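Local coordinates for protein CRISPR system CMR subunit Cmr7 1 (Sulfolobus solfataricus, PDB 2X5Q) that belongs, possibly as a homodimer, to the crRNA-containing CMR ribonucleoprotein complex of the CRISPR system, which defends the cell against mobile genetic elements, at residues A[54-60]-A[106-112]; A[42-46]-A[84-88]; A[15-19]-A[144-150]. One frame throughout, in Å; residues are numbered along the deposited sequence.

Interaction 1: A[54-60]-A[106-112]; sequences HNILVLT and LYIIRKK
Val58 lays its CB over one face of the Tyr107 ring, 3.8 Å from the centroid, a CH-pi contact, while Thr60 CG2 meets the ring edge at Tyr107 CE2 (3.5 Å). The strands run antiparallel. Ile56 and Ile109 form a hydrogen-bonded pair (Ile56 N to Ile109 O 3.0 Å, Ile109 N to Ile56 O 2.8 Å), Leu57 and Ile108 a non-hydrogen-bonded one with CA atoms 4.5 Å apart, and Val58 N donates to the O of Tyr107 (2.8 Å), a residue that centres an inverse gamma turn. Asn55, with positive phi and psi (63/64), joins Ile56 opposite Ile109 in a G1 beta bulge; its N reaches Arg110 O (2.8 Å). Its side chain (chi1 m) pairs with the backbone of Lys112, OD1 accepting from Lys112 N (2.8 Å) and ND2 donating to Lys112 O (2.9 Å). Ile56 CB packs on Ile109 CG1 (3.8 Å), Leu57 CD1 on Ile108 CG1 (4.1 Å). Lys112 CD lies over the His54 ring, whose NE2 bonds Asp49. Strand 52-60 sits between 108-109 and 80-86 in the mixed sheet, with Leu57 touching Phe120 of strand 117-123 and Tyr107 touching Pro77 of the second subunit.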
ATOM      1  N   HIS A  54       9.837  17.726  11.922  1.00 27.32           N
ATOM      2  CA  HIS A  54       9.466  17.939  10.513  1.00 27.31           C
ATOM      3  C   HIS A  54       9.722  16.724   9.647  1.00 25.85           C
ATOM      4  O   HIS A  54      10.619  15.939   9.924  1.00 25.52           O
ATOM      5  CB  HIS A  54      10.245  19.115   9.910  1.00 28.07           C
ATOM      6  CG  HIS A  54      10.105  20.391  10.674  1.00 30.58           C
ATOM      7  ND1 HIS A  54       8.975  21.177  10.609  1.00 29.62           N
ATOM      8  CD2 HIS A  54      10.954  21.019  11.521  1.00 31.45           C
ATOM      9  CE1 HIS A  54       9.127  22.223  11.400  1.00 32.64           C
ATOM     10  NE2 HIS A  54      10.322  22.156  11.958  1.00 32.63           N
ATOM     11  N   ASN A  55       8.961  16.635   8.554  1.00 25.95           N
ATOM     12  CA  ASN A  55       9.105  15.590   7.535  1.00 25.71           C
ATOM     13  C   ASN A  55       8.838  14.195   8.069  1.00 24.78           C
ATOM     14  O   ASN A  55       9.732  13.329   8.079  1.00 25.16           O
ATOM     15  CB  ASN A  55      10.476  15.632   6.848  1.00 25.70           C
ATOM     16  CG  ASN A  55      10.743  16.937   6.167  1.00 27.96           C
ATOM     17  OD1 ASN A  55       9.840  17.509   5.549  1.00 27.72           O
ATOM     18  ND2 ASN A  55      11.986  17.434   6.273  1.00 27.22           N
ATOM     19  N   ILE A  56       7.602  13.991   8.491  1.00 25.02           N
ATOM     20  CA  ILE A  56       7.150  12.725   9.026  1.00 24.67           C
ATOM     21  C   ILE A  56       6.470  11.930   7.908  1.00 24.57           C
ATOM     22  O   ILE A  56       5.600  12.445   7.220  1.00 24.93           O
ATOM     23  CB  ILE A  56       6.150  12.926  10.189  1.00 25.79           C
ATOM     24  CG1 ILE A  56       6.831  13.576  11.401  1.00 27.15           C
ATOM     25  CG2 ILE A  56       5.541  11.577  10.633  1.00 24.16           C
ATOM     26  CD1 ILE A  56       6.555  15.027  11.559  1.00 28.76           C
ATOM     27  N   LEU A  57       6.874  10.675   7.730  1.00 23.97           N
ATOM     28  CA  LEU A  57       6.251   9.825   6.712  1.00 23.68           C
ATOM     29  C   LEU A  57       5.034   9.088   7.267  1.00 23.06           C
ATOM     30  O   LEU A  57       5.114   8.433   8.307  1.00 23.15           O
ATOM     31  CB  LEU A  57       7.270   8.843   6.138  1.00 22.96           C
ATOM     32  CG  LEU A  57       6.780   7.989   4.969  1.00 23.55           C
ATOM     33  CD1 LEU A  57       6.523   8.851   3.741  1.00 22.49           C
ATOM     34  CD2 LEU A  57       7.807   6.890   4.696  1.00 22.51           C
ATOM     35  N   VAL A  58       3.919   9.186   6.550  1.00 23.93           N
ATOM     36  CA  VAL A  58       2.688   8.491   6.904  1.00 24.17           C
ATOM     37  C   VAL A  58       2.542   7.349   5.914  1.00 24.64           C
ATOM     38  O   VAL A  58       2.329   7.568   4.729  1.00 25.38           O
ATOM     39  CB  VAL A  58       1.451   9.416   6.815  1.00 25.24           C
ATOM     40  CG1 VAL A  58       0.154   8.665   7.276  1.00 24.40           C
ATOM     41  CG2 VAL A  58       1.697  10.681   7.626  1.00 25.25           C
ATOM     42  N   LEU A  59       2.696   6.128   6.397  1.00 25.24           N
ATOM     43  CA  LEU A  59       2.601   4.961   5.531  1.00 25.60           C
ATOM     44  C   LEU A  59       1.185   4.416   5.577  1.00 25.72           C
ATOM     45  O   LEU A  59       0.840   3.690   6.498  1.00 25.78           O
ATOM     46  CB  LEU A  59       3.607   3.916   5.995  1.00 26.14           C
ATOM     47  CG  LEU A  59       4.200   3.015   4.930  1.00 27.37           C
ATOM     48  CD1 LEU A  59       4.992   3.872   3.953  1.00 29.27           C
ATOM     49  CD2 LEU A  59       5.080   1.947   5.604  1.00 27.73           C
ATOM     50  N   THR A  60       0.362   4.774   4.592  1.00 26.00           N
ATOM     51  CA  THR A  60      -1.036   4.319   4.554  1.00 26.58           C
ATOM     52  C   THR A  60      -1.123   2.905   3.944  1.00 26.33           C
ATOM     53  O   THR A  60      -0.229   2.485   3.237  1.00 26.36           O
ATOM     54  CB  THR A  60      -1.970   5.332   3.803  1.00 27.66           C
ATOM     55  OG1 THR A  60      -1.582   5.441   2.431  1.00 29.00           O
ATOM     56  CG2 THR A  60      -1.885   6.735   4.434  1.00 27.79           C
ATOM     57  N   LEU A 106       5.857  11.049  -1.969  1.00 29.32           N
ATOM     58  CA  LEU A 106       5.674  10.465  -0.651  1.00 27.66           C
ATOM     59  C   LEU A 106       4.688  11.236   0.199  1.00 27.50           C
ATOM     60  O   LEU A 106       4.523  12.454   0.033  1.00 27.65           O
ATOM     61  CB  LEU A 106       7.004  10.382   0.087  1.00 26.99           C
ATOM     62  CG  LEU A 106       7.958   9.310  -0.424  1.00 27.33           C
ATOM     63  CD1 LEU A 106       9.313   9.448   0.263  1.00 25.83           C
ATOM     64  CD2 LEU A 106       7.323   7.912  -0.228  1.00 25.50           C
ATOM     65  N   TYR A 107       4.056  10.513   1.123  1.00 26.31           N
ATOM     66  CA  TYR A 107       3.086  11.101   2.045  1.00 26.55           C
ATOM     67  C   TYR A 107       3.805  11.630   3.293  1.00 25.92           C
ATOM     68  O   TYR A 107       3.823  10.990   4.358  1.00 25.36           O
ATOM     69  CB  TYR A 107       2.011  10.080   2.397  1.00 25.98           C
ATOM     70  CG  TYR A 107       0.818  10.614   3.170  1.00 26.27           C
ATOM     71  CD1 TYR A 107       0.672  11.969   3.457  1.00 27.26           C
ATOM     72  CD2 TYR A 107      -0.205   9.756   3.562  1.00 26.42           C
ATOM     73  CE1 TYR A 107      -0.423  12.439   4.136  1.00 28.22           C
ATOM     74  CE2 TYR A 107      -1.304  10.222   4.256  1.00 25.93           C
ATOM     75  CZ  TYR A 107      -1.401  11.556   4.554  1.00 27.49           C
ATOM     76  OH  TYR A 107      -2.484  12.045   5.228  1.00 28.50           O
ATOM     77  N   ILE A 108       4.384  12.821   3.142  1.00 26.34           N
ATOM     78  CA  ILE A 108       5.198  13.432   4.182  1.00 26.16           C
ATOM     79  C   ILE A 108       4.401  14.584   4.792  1.00 27.19           C
ATOM     80  O   ILE A 108       3.894  15.432   4.062  1.00 28.43           O
ATOM     81  CB  ILE A 108       6.550  13.943   3.588  1.00 26.24           C
ATOM     82  CG1 ILE A 108       7.404  12.778   3.055  1.00 25.46           C
ATOM     83  CG2 ILE A 108       7.332  14.759   4.615  1.00 27.02           C
ATOM     84  CD1 ILE A 108       8.660  13.236   2.220  1.00 26.90           C
ATOM     85  N   ILE A 109       4.270  14.618   6.116  1.00 26.86           N
ATOM     86  CA  ILE A 109       3.614  15.746   6.784  1.00 28.22           C
ATOM     87  C   ILE A 109       4.601  16.603   7.583  1.00 28.68           C
ATOM     88  O   ILE A 109       5.732  16.183   7.838  1.00 26.90           O
ATOM     89  CB  ILE A 109       2.437  15.291   7.687  1.00 27.75           C
ATOM     90  CG1 ILE A 109       2.897  14.258   8.709  1.00 26.24           C
ATOM     91  CG2 ILE A 109       1.320  14.711   6.826  1.00 29.14           C
ATOM     92  CD1 ILE A 109       1.937  14.081   9.851  1.00 27.86           C
ATOM     93  N   ARG A 110       4.158  17.811   7.950  1.00 30.83           N
ATOM     94  CA  ARG A 110       5.005  18.812   8.592  1.00 32.62           C
ATOM     95  C   ARG A 110       6.226  19.037   7.698  1.00 33.20           C
ATOM     96  O   ARG A 110       7.361  18.954   8.156  1.00 32.41           O
ATOM     97  CB  ARG A 110       5.451  18.367   9.987  1.00 32.49           C
ATOM     98  CG  ARG A 110       4.336  17.910  10.919  1.00 33.65           C
ATOM     99  CD  ARG A 110       3.530  19.063  11.399  1.00 37.81           C
ATOM    100  NE  ARG A 110       2.492  18.660  12.356  1.00 38.71           N
ATOM    101  CZ  ARG A 110       2.492  18.901  13.672  1.00 39.37           C
ATOM    102  NH1 ARG A 110       3.498  19.536  14.272  1.00 39.37           N
ATOM    103  NH2 ARG A 110       1.459  18.484  14.403  1.00 40.34           N
ATOM    104  N   LYS A 111       5.981  19.280   6.413  1.00 34.45           N
ATOM    105  CA  LYS A 111       7.071  19.321   5.418  1.00 35.71           C
ATOM    106  C   LYS A 111       8.016  20.499   5.646  1.00 36.62           C
ATOM    107  O   LYS A 111       7.572  21.611   5.892  1.00 38.23           O
ATOM    108  CB  LYS A 111       6.527  19.373   3.983  1.00 36.63           C
ATOM    109  CG  LYS A 111       6.249  18.031   3.362  1.00 36.78           C
ATOM    110  CD  LYS A 111       5.946  18.167   1.846  1.00 38.54           C
ATOM    111  CE  LYS A 111       7.220  18.108   0.969  1.00 40.36           C
ATOM    112  NZ  LYS A 111       6.960  17.799  -0.499  1.00 41.83           N
ATOM    113  N   LYS A 112       9.319  20.233   5.576  1.00 37.01           N
ATOM    114  CA  LYS A 112      10.344  21.276   5.678  1.00 38.63           C
ATOM    115  C   LYS A 112      11.498  20.957   4.740  1.00 38.79           C
ATOM    116  O   LYS A 112      12.168  19.945   4.917  1.00 36.53           O
ATOM    117  CB  LYS A 112      10.892  21.381   7.103  1.00 38.28           C
ATOM    118  CG  LYS A 112      11.967  22.479   7.275  1.00 40.29           C
ATOM    119  CD  LYS A 112      12.935  22.167   8.410  1.00 40.44           C
ATOM    120  CE  LYS A 112      14.056  23.201   8.512  1.00 43.48           C
ATOM    121  NZ  LYS A 112      14.897  23.245   7.266  1.00 46.77           N
TER

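Interaction 2: A[42-46]-A[84-88]; sequences GQHVS and ILISG
A loop, 42-46, docks here along the last part of strand 80-86 of the mixed sheet, just before the chain turns a corner at Ser87 into strand 88-92 of the four-stranded antiparallel sheet. The two segments run nearly antiparallel, 164° apart end to end, with CA atoms closest at His44 and Ile86 (4.2 Å). Apolar contact comes from Val45, whose CB, directed toward the strand, rests 3.8 Å from Leu85 CB; Val45 is helical in phi/psi (-67/-50), a kink between extended His44 and Ser46. Ile84 and Ile86 touch Ile162 of helix 148-162. Hydrogen bonds mix backbone and side chain. Ser46 N donates to Leu85 O (2.9 Å), and Ser46 OG, chi1 m, accepts from Leu85 N at 2.7 Å, so one residue meets both backbone polar groups of Leu85; the same OG also bonds Asn55 O. At the corner, Ser87 OG turns to Asn39 and Glu9, while the imidazole of His44 (chi1 m) receives the backbone amide of Ser87 at its ring edge, Ser87 N to His44 ND1 2.9 Å.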
ATOM      1  N   GLY A  42      24.903  11.239   9.841  1.00 37.66           N
ATOM      2  CA  GLY A  42      24.229  11.150   8.548  1.00 36.74           C
ATOM      3  C   GLY A  42      23.242  12.287   8.366  1.00 35.80           C
ATOM      4  O   GLY A  42      22.893  12.963   9.337  1.00 35.73           O
ATOM      5  N   GLN A  43      22.802  12.506   7.125  1.00 35.23           N
ATOM      6  CA  GLN A  43      21.818  13.544   6.811  1.00 34.52           C
ATOM      7  C   GLN A  43      20.444  12.894   6.825  1.00 31.59           C
ATOM      8  O   GLN A  43      20.161  12.015   6.025  1.00 30.62           O
ATOM      9  CB  GLN A  43      22.111  14.264   5.469  1.00 35.81           C
ATOM     10  CG  GLN A  43      22.011  13.425   4.167  1.00 37.92           C
ATOM     11  CD  GLN A  43      22.594  14.141   2.929  1.00 40.04           C
ATOM     12  OE1 GLN A  43      23.627  13.729   2.373  1.00 44.15           O
ATOM     13  NE2 GLN A  43      21.939  15.223   2.508  1.00 43.89           N
ATOM     14  N   HIS A  44      19.613  13.314   7.773  1.00 30.11           N
ATOM     15  CA  HIS A  44      18.292  12.719   7.982  1.00 28.24           C
ATOM     16  C   HIS A  44      17.229  13.554   7.274  1.00 27.57           C
ATOM     17  O   HIS A  44      17.256  14.784   7.332  1.00 27.32           O
ATOM     18  CB  HIS A  44      17.980  12.668   9.477  1.00 27.66           C
ATOM     19  CG  HIS A  44      19.092  12.102  10.310  1.00 28.07           C
ATOM     20  ND1 HIS A  44      19.657  10.870  10.061  1.00 27.54           N
ATOM     21  CD2 HIS A  44      19.731  12.596  11.401  1.00 27.83           C
ATOM     22  CE1 HIS A  44      20.599  10.628  10.957  1.00 29.66           C
ATOM     23  NE2 HIS A  44      20.660  11.656  11.787  1.00 29.34           N
ATOM     24  N   VAL A  45      16.281  12.880   6.625  1.00 26.58           N
ATOM     25  CA  VAL A  45      15.157  13.545   5.979  1.00 26.04           C
ATOM     26  C   VAL A  45      14.252  14.191   7.013  1.00 26.19           C
ATOM     27  O   VAL A  45      13.901  15.373   6.889  1.00 26.38           O
ATOM     28  CB  VAL A  45      14.373  12.558   5.094  1.00 25.35           C
ATOM     29  CG1 VAL A  45      12.965  13.061   4.797  1.00 23.36           C
ATOM     30  CG2 VAL A  45      15.175  12.254   3.794  1.00 26.01           C
ATOM     31  N   SER A  46      13.863  13.419   8.033  1.00 25.72           N
ATOM     32  CA  SER A  46      13.141  13.971   9.176  1.00 25.58           C
ATOM     33  C   SER A  46      14.083  14.838   9.999  1.00 27.12           C
ATOM     34  O   SER A  46      15.245  14.481  10.218  1.00 27.30           O
ATOM     35  CB  SER A  46      12.540  12.870  10.036  1.00 25.03           C
ATOM     36  OG  SER A  46      11.634  12.080   9.289  1.00 23.05           O
ATOM     37  N   ILE A  84       9.725   8.422  11.227  1.00 22.69           N
ATOM     38  CA  ILE A  84      10.679   9.391  10.727  1.00 23.03           C
ATOM     39  C   ILE A  84      11.584   8.663   9.767  1.00 23.17           C
ATOM     40  O   ILE A  84      11.690   7.425   9.807  1.00 22.84           O
ATOM     41  CB  ILE A  84      11.475  10.084  11.853  1.00 23.57           C
ATOM     42  CG1 ILE A  84      12.180   9.071  12.763  1.00 22.70           C
ATOM     43  CG2 ILE A  84      10.550  11.011  12.659  1.00 23.44           C
ATOM     44  CD1 ILE A  84      13.122   9.725  13.741  1.00 25.27           C
ATOM     45  N   LEU A  85      12.210   9.439   8.891  1.00 23.48           N
ATOM     46  CA  LEU A  85      13.177   8.925   7.968  1.00 23.61           C
ATOM     47  C   LEU A  85      14.524   9.481   8.382  1.00 24.21           C
ATOM     48  O   LEU A  85      14.708  10.707   8.481  1.00 25.04           O
ATOM     49  CB  LEU A  85      12.850   9.349   6.544  1.00 24.14           C
ATOM     50  CG  LEU A  85      11.660   8.664   5.881  1.00 25.04           C
ATOM     51  CD1 LEU A  85      11.254   9.446   4.635  1.00 24.52           C
ATOM     52  CD2 LEU A  85      11.969   7.181   5.547  1.00 24.33           C
ATOM     53  N   ILE A  86      15.461   8.577   8.640  1.00 23.79           N
ATOM     54  CA  ILE A  86      16.781   8.946   9.116  1.00 24.64           C
ATOM     55  C   ILE A  86      17.826   8.178   8.336  1.00 25.18           C
ATOM     56  O   ILE A  86      17.533   7.110   7.821  1.00 23.62           O
ATOM     57  CB  ILE A  86      16.932   8.667  10.621  1.00 25.37           C
ATOM     58  CG1 ILE A  86      16.787   7.163  10.937  1.00 25.49           C
ATOM     59  CG2 ILE A  86      15.891   9.512  11.418  1.00 23.33           C
ATOM     60  CD1 ILE A  86      16.915   6.836  12.412  1.00 25.75           C
ATOM     61  N   SER A  87      19.036   8.732   8.240  1.00 26.09           N
ATOM     62  CA  SER A  87      20.148   8.017   7.620  1.00 27.67           C
ATOM     63  C   SER A  87      20.561   6.830   8.483  1.00 28.26           C
ATOM     64  O   SER A  87      20.930   6.979   9.658  1.00 28.01           O
ATOM     65  CB  SER A  87      21.347   8.929   7.372  1.00 28.68           C
ATOM     66  OG  SER A  87      22.456   8.152   6.986  1.00 29.77           O
ATOM     67  N   GLY A  88      20.519   5.653   7.878  1.00 28.73           N
ATOM     68  CA  GLY A  88      20.712   4.429   8.632  1.00 29.99           C
ATOM     69  C   GLY A  88      20.254   3.211   7.871  1.00 30.12           C
ATOM     70  O   GLY A  88      20.030   3.260   6.656  1.00 29.83           O
TER

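Interaction 3: A[15-19]-A[144-150]; sequences PITNS and VSLDRDV
Ile16, just past strand 11-15, opens the contact: its CG2 lies 4.1 Å from Leu146 CD1, although the CG1 branch leads away (chi1 and chi2 both m). Its backbone still bonds Lys82 of strand 80-86, so the loop leaves the mixed sheet here. Thr17 is extended (phi/psi -126/175) and directs its side chain away from 144-150, but its carbonyl carbon C comes within 3.7 Å of Leu146 CD2. Thr17 OG1 (chi1 p) accepts from Ser19 N at 3.0 Å, an ST turn that bends the chain at Asn18. Asn18, with phi/psi of -67/-9, is the residue most covered by the other segment, and its CA is 5.9 Å from that of Leu146. Its m-rotamer side chain reaches across, and the amide spans Leu146: ND2 donates to Ser145 O (3.3 Å) and OD1 accepts from Asp147 N (3.0 Å), the position of OD1 being less certain because it is modelled too close to Val150. The same ND2 touches Val144 CG1 at 3.5 Å. Ser19 turns away, its OG bonded to Glu66. On the facing segment Leu146 (chi1 m, chi2 t) has its end against the 15-19 loop and also touches Ile154 of helix 148-162, Val182 of helix 172-185 and Tyr188. Asp147 follows at the N-cap, its OD2 accepting from Val150 N (3.0 Å) and, weakly, from Asp149 N (2.8 Å). The arrangement is that of a strand-to-helix connection: the chain leaves strand 139-144, is held by an asparagine from a distant loop, and enters helix 148-162 through an aspartate N-cap.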
ATOM      1  N   PRO A  15       9.494   3.414  12.523  1.00 24.61           N
ATOM      2  CA  PRO A  15       8.154   3.548  13.098  1.00 24.86           C
ATOM      3  C   PRO A  15       8.198   4.074  14.521  1.00 25.47           C
ATOM      4  O   PRO A  15       8.994   3.586  15.337  1.00 27.03           O
ATOM      5  CB  PRO A  15       7.595   2.107  13.096  1.00 24.89           C
ATOM      6  CG  PRO A  15       8.466   1.335  12.189  1.00 26.07           C
ATOM      7  CD  PRO A  15       9.815   2.015  12.201  1.00 25.41           C
ATOM      8  N   ILE A  16       7.360   5.060  14.827  1.00 25.73           N
ATOM      9  CA  ILE A  16       7.252   5.559  16.196  1.00 26.95           C
ATOM     10  C   ILE A  16       6.025   4.921  16.863  1.00 28.22           C
ATOM     11  O   ILE A  16       4.876   5.292  16.567  1.00 28.93           O
ATOM     12  CB  ILE A  16       7.169   7.095  16.209  1.00 26.94           C
ATOM     13  CG1 ILE A  16       8.377   7.698  15.478  1.00 26.66           C
ATOM     14  CG2 ILE A  16       7.078   7.646  17.645  1.00 28.18           C
ATOM     15  CD1 ILE A  16       9.708   7.421  16.133  1.00 27.14           C
ATOM     16  N   THR A  17       6.271   3.937  17.733  1.00 28.50           N
ATOM     17  CA  THR A  17       5.212   3.245  18.466  1.00 29.16           C
ATOM     18  C   THR A  17       5.490   3.299  19.954  1.00 30.08           C
ATOM     19  O   THR A  17       6.559   3.724  20.356  1.00 29.04           O
ATOM     20  CB  THR A  17       5.139   1.749  18.110  1.00 29.04           C
ATOM     21  OG1 THR A  17       6.240   1.072  18.713  1.00 31.67           O
ATOM     22  CG2 THR A  17       5.161   1.517  16.611  1.00 29.52           C
ATOM     23  N   ASN A  18       4.546   2.789  20.761  1.00 31.29           N
ATOM     24  CA  ASN A  18       4.745   2.647  22.206  1.00 33.36           C
ATOM     25  C   ASN A  18       5.811   1.633  22.627  1.00 34.47           C
ATOM     26  O   ASN A  18       6.138   1.576  23.816  1.00 36.22           O
ATOM     27  CB  ASN A  18       3.437   2.254  22.917  1.00 34.94           C
ATOM     28  CG  ASN A  18       2.454   3.400  23.015  1.00 35.52           C
ATOM     29  OD1 ASN A  18       2.775   4.463  23.550  1.00 35.89           O
ATOM     30  ND2 ASN A  18       1.237   3.183  22.516  1.00 34.96           N
ATOM     31  N   SER A  19       6.335   0.829  21.697  1.00 33.30           N
ATOM     32  CA  SER A  19       7.258  -0.252  22.061  1.00 34.80           C
ATOM     33  C   SER A  19       8.721  -0.076  21.654  1.00 34.45           C
ATOM     34  O   SER A  19       9.562  -0.933  21.972  1.00 35.44           O
ATOM     35  CB  SER A  19       6.732  -1.578  21.519  1.00 35.01           C
ATOM     36  OG  SER A  19       5.484  -1.872  22.115  1.00 36.29           O
ATOM     37  N   VAL A 144      -4.079   3.333  17.676  1.00 32.31           N
ATOM     38  CA  VAL A 144      -3.316   3.527  18.898  1.00 33.53           C
ATOM     39  C   VAL A 144      -2.726   4.929  18.914  1.00 33.54           C
ATOM     40  O   VAL A 144      -2.273   5.431  17.892  1.00 31.12           O
ATOM     41  CB  VAL A 144      -2.188   2.480  19.023  1.00 32.72           C
ATOM     42  CG1 VAL A 144      -1.483   2.620  20.379  1.00 33.87           C
ATOM     43  CG2 VAL A 144      -2.767   1.049  18.862  1.00 32.67           C
ATOM     44  N   SER A 145      -2.780   5.580  20.073  1.00 36.20           N
ATOM     45  CA  SER A 145      -2.051   6.835  20.265  1.00 36.75           C
ATOM     46  C   SER A 145      -0.915   6.588  21.250  1.00 37.08           C
ATOM     47  O   SER A 145      -0.912   5.600  21.980  1.00 37.47           O
ATOM     48  CB  SER A 145      -2.985   7.930  20.761  1.00 38.78           C
ATOM     49  OG  SER A 145      -3.408   7.647  22.074  1.00 42.09           O
ATOM     50  N   LEU A 146       0.072   7.473  21.251  1.00 37.79           N
ATOM     51  CA  LEU A 146       1.201   7.318  22.172  1.00 38.50           C
ATOM     52  C   LEU A 146       0.763   7.614  23.605  1.00 41.38           C
ATOM     53  O   LEU A 146       0.146   8.645  23.870  1.00 42.62           O
ATOM     54  CB  LEU A 146       2.364   8.235  21.797  1.00 37.40           C
ATOM     55  CG  LEU A 146       3.247   7.854  20.613  1.00 35.64           C
ATOM     56  CD1 LEU A 146       4.515   8.677  20.655  1.00 36.58           C
ATOM     57  CD2 LEU A 146       3.583   6.360  20.589  1.00 36.02           C
ATOM     58  N   ASP A 147       1.084   6.702  24.521  1.00 42.96           N
ATOM     59  CA  ASP A 147       0.994   6.998  25.944  1.00 45.86           C
ATOM     60  C   ASP A 147       1.909   8.197  26.233  1.00 46.46           C
ATOM     61  O   ASP A 147       2.983   8.334  25.630  1.00 44.48           O
ATOM     62  CB  ASP A 147       1.371   5.762  26.773  1.00 47.01           C
ATOM     63  CG  ASP A 147       1.519   6.065  28.251  1.00 49.90           C
ATOM     64  OD1 ASP A 147       0.627   5.696  29.048  1.00 52.32           O
ATOM     65  OD2 ASP A 147       2.545   6.665  28.620  1.00 50.81           O
ATOM     66  N   ARG A 148       1.473   9.088  27.117  1.00 48.85           N
ATOM     67  CA  ARG A 148       2.178  10.360  27.301  1.00 49.22           C
ATOM     68  C   ARG A 148       3.499  10.228  28.048  1.00 49.01           C
ATOM     69  O   ARG A 148       4.414  11.016  27.804  1.00 47.56           O
ATOM     70  CB  ARG A 148       1.270  11.396  27.968  1.00 52.37           C
ATOM     71  CG  ARG A 148       0.297  11.997  26.983  1.00 52.90           C
ATOM     72  CD  ARG A 148      -0.702  12.956  27.619  1.00 56.46           C
ATOM     73  NE  ARG A 148      -1.806  13.199  26.687  1.00 57.65           N
ATOM     74  CZ  ARG A 148      -2.697  14.184  26.775  1.00 60.59           C
ATOM     75  NH1 ARG A 148      -2.649  15.071  27.769  1.00 64.27           N
ATOM     76  NH2 ARG A 148      -3.655  14.274  25.852  1.00 60.45           N
ATOM     77  N   ASP A 149       3.597   9.248  28.948  1.00 50.24           N
ATOM     78  CA  ASP A 149       4.877   8.908  29.569  1.00 50.52           C
ATOM     79  C   ASP A 149       5.825   8.336  28.508  1.00 47.31           C
ATOM     80  O   ASP A 149       6.968   8.761  28.424  1.00 45.50           O
ATOM     81  CB  ASP A 149       4.732   7.896  30.705  1.00 53.07           C
ATOM     82  CG  ASP A 149       3.911   8.419  31.872  1.00 56.75           C
ATOM     83  OD1 ASP A 149       4.190   9.542  32.359  1.00 57.65           O
ATOM     84  OD2 ASP A 149       3.003   7.687  32.311  1.00 58.05           O
ATOM     85  N   VAL A 150       5.352   7.380  27.707  1.00 46.12           N
ATOM     86  CA  VAL A 150       6.199   6.803  26.645  1.00 43.65           C
ATOM     87  C   VAL A 150       6.651   7.852  25.622  1.00 41.41           C
ATOM     88  O   VAL A 150       7.778   7.796  25.136  1.00 41.13           O
ATOM     89  CB  VAL A 150       5.531   5.625  25.900  1.00 43.09           C
ATOM     90  CG1 VAL A 150       4.460   6.121  24.964  1.00 42.92           C
ATOM     91  CG2 VAL A 150       6.571   4.855  25.085  1.00 41.07           C
TER

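How the interactions relate
Interactions 1 and 2 both reach one sheet, through the neighbouring strands 52-60 and 80-86, and they touch directly: Asn55 O lies 2.6 Å from Ser46 OG and Asn55 ND2 2.9 Å from Val45 O, so Asn55 serves both. Interaction 2 is the most buried and combines one backbone bond with serine and histidine side chains that accept from backbone amides. Interaction 1, partly buried, is chiefly a main-chain ladder and reaches the second subunit at one end. Interaction 3, also partly buried, lies about 18 and 20 Å from the other two, centre to centre, and joins a loop to the turn leading into helix 148-162, through one asparagine amide and a leucine. Along the chain, its segments enclose both other interactions, whose own segments alternate.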